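Long-range contact in Rab5 protein, putative (Plasmodium falciparum, PDB 3CLV), which is a putative Rab5 protein, a small G protein of the Ras family with the P-loop fold, and holds guanosine-5'-diphosphate in this model: residues T10-E15 against C119-F124. Sequence-based numbering, arbitrary orientation.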
loop_
_atom_site.group_PDB
_atom_site.type_symbol
_atom_site.label_atom_id
_atom_site.label_comp_id
_atom_site.label_asym_id
_atom_site.label_seq_id
_atom_site.Cartn_x
_atom_site.Cartn_y
_atom_site.Cartn_z
ATOM N N THR A 10 7.001 4.570 -2.039
ATOM C CA THR A 10 8.041 4.411 -3.045
ATOM C C THR A 10 8.354 2.936 -3.183
ATOM O O THR A 10 8.820 2.297 -2.225
ATOM C CB THR A 10 9.290 5.220 -2.644
ATOM O OG1 THR A 10 8.935 6.599 -2.564
ATOM C CG2 THR A 10 10.428 5.024 -3.629
ATOM N N VAL A 11 8.063 2.380 -4.363
ATOM C CA VAL A 11 8.384 0.983 -4.631
ATOM C C VAL A 11 9.840 0.861 -5.083
ATOM O O VAL A 11 10.295 1.543 -6.022
ATOM C CB VAL A 11 7.403 0.264 -5.610
ATOM C CG1 VAL A 11 7.298 0.982 -6.976
ATOM C CG2 VAL A 11 7.811 -1.214 -5.826
ATOM N N LEU A 12 10.570 -0.001 -4.388
ATOM C CA LEU A 12 11.936 -0.301 -4.765
ATOM C C LEU A 12 11.940 -1.676 -5.411
ATOM O O LEU A 12 11.694 -2.695 -4.757
ATOM C CB LEU A 12 12.858 -0.216 -3.536
ATOM C CG LEU A 12 14.316 -0.653 -3.691
ATOM C CD1 LEU A 12 15.046 0.122 -4.767
ATOM C CD2 LEU A 12 15.013 -0.467 -2.343
ATOM N N LEU A 13 12.200 -1.685 -6.717
ATOM C CA LEU A 13 11.947 -2.817 -7.576
ATOM C C LEU A 13 13.198 -3.164 -8.377
ATOM O O LEU A 13 13.946 -2.279 -8.773
ATOM C CB LEU A 13 10.797 -2.454 -8.533
ATOM C CG LEU A 13 10.413 -3.354 -9.694
ATOM C CD1 LEU A 13 9.723 -4.624 -9.192
ATOM C CD2 LEU A 13 9.471 -2.589 -10.623
ATOM N N GLY A 14 13.404 -4.453 -8.635
ATOM C CA GLY A 14 14.529 -4.917 -9.464
ATOM C C GLY A 14 14.713 -6.404 -9.255
ATOM O O GLY A 14 14.188 -6.963 -8.284
ATOM N N GLU A 15 15.451 -7.046 -10.158
ATOM C CA GLU A 15 15.713 -8.490 -10.066
ATOM C C GLU A 15 16.512 -8.799 -8.778
ATOM O O GLU A 15 17.279 -7.958 -8.317
ATOM C CB GLU A 15 16.482 -8.942 -11.314
ATOM C CG GLU A 15 16.809 -10.443 -11.358
ATOM C CD GLU A 15 17.377 -10.909 -12.687
ATOM O OE1 GLU A 15 17.116 -10.269 -13.739
ATOM O OE2 GLU A 15 18.094 -11.941 -12.670
ATOM N N CYS A 119 6.433 7.127 -6.220
ATOM C CA CYS A 119 7.707 6.910 -6.893
ATOM C C CYS A 119 7.985 5.441 -7.114
ATOM O O CYS A 119 7.561 4.593 -6.334
ATOM C CB CYS A 119 8.859 7.474 -6.058
ATOM S SG CYS A 119 8.714 9.210 -5.675
ATOM N N ALA A 120 8.720 5.147 -8.172
ATOM C CA ALA A 120 9.229 3.811 -8.397
ATOM C C ALA A 120 10.713 3.917 -8.677
ATOM O O ALA A 120 11.148 4.673 -9.573
ATOM C CB ALA A 120 8.493 3.123 -9.553
ATOM N N ILE A 121 11.489 3.184 -7.884
ATOM C CA ILE A 121 12.924 3.053 -8.076
ATOM C C ILE A 121 13.197 1.699 -8.716
ATOM O O ILE A 121 13.017 0.645 -8.077
ATOM C CB ILE A 121 13.709 3.152 -6.733
ATOM C CG1 ILE A 121 13.383 4.442 -5.984
ATOM C CG2 ILE A 121 15.238 3.047 -6.968
ATOM C CD1 ILE A 121 13.938 4.442 -4.519
ATOM N N VAL A 122 13.621 1.721 -9.980
ATOM C CA VAL A 122 13.854 0.479 -10.725
ATOM C C VAL A 122 15.359 0.283 -10.888
ATOM O O VAL A 122 16.029 1.060 -11.589
ATOM C CB VAL A 122 13.145 0.452 -12.110
ATOM C CG1 VAL A 122 13.258 -0.948 -12.719
ATOM C CG2 VAL A 122 11.673 0.828 -11.975
ATOM N N VAL A 123 15.882 -0.741 -10.224
ATOM C CA VAL A 123 17.323 -0.925 -10.076
ATOM C C VAL A 123 17.797 -2.072 -10.975
ATOM O O VAL A 123 17.129 -3.078 -11.102
ATOM C CB VAL A 123 17.685 -1.262 -8.581
ATOM C CG1 VAL A 123 19.202 -1.382 -8.386
ATOM C CG2 VAL A 123 17.087 -0.227 -7.649
ATOM N N PHE A 124 18.954 -1.901 -11.600
ATOM C CA PHE A 124 19.620 -3.014 -12.274
ATOM C C PHE A 124 21.105 -2.998 -11.902
ATOM O O PHE A 124 21.592 -2.055 -11.258
ATOM C CB PHE A 124 19.369 -2.986 -13.798
ATOM C CG PHE A 124 20.122 -1.881 -14.528
ATOM C CD1 PHE A 124 19.587 -0.595 -14.612
ATOM C CD2 PHE A 124 21.351 -2.138 -15.128
ATOM C CE1 PHE A 124 20.273 0.433 -15.258
ATOM C CE2 PHE A 124 22.061 -1.111 -15.780
ATOM C CZ PHE A 124 21.512 0.175 -15.847
HETATM O O HOH W 1 16.487 -5.398 -12.373
#
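Ile121 packs between Thr10 and Leu12 on one face of a parallel strand pair. Its CB lies near both Val11 O and Leu12 CD1, and there the side chain divides. CG1, set anti to the carbonyl carbon (chi1 -55°), runs toward Thr10 and ends with CD1 3.7 Å from Thr10 CG2; CG2 goes the other way, 3.7 Å from Leu12 CD1. That leucine methyl also reaches Val123 CG2 at 3.5 Å, while Phe195 and Leu198 of helix 191-206 touch Ile121. On the opposite face Val11 CG1 meets Ala120 CB at 3.6 Å.

The strand directions differ by 13°, and four N-H...O bonds alternate between them, as expected for adjacent central parallel strands of the Ras-like P-loop fold. Strand 10-13 bonds both backbone polar atoms of Ile121: its N donates to Val11 O (2.8 Å) and its O accepts from Leu13 N (2.8 Å). Val11 N to Cys119 O is more bent, 151° at the hydrogen, and the other three are straighter. Beyond Leu13 direct pairing gives way to water 1, which accepts from Glu15 N and donates to Val123 O (2.7 Å), where the chain enters a probable P-loop and Glu15 touches GDP.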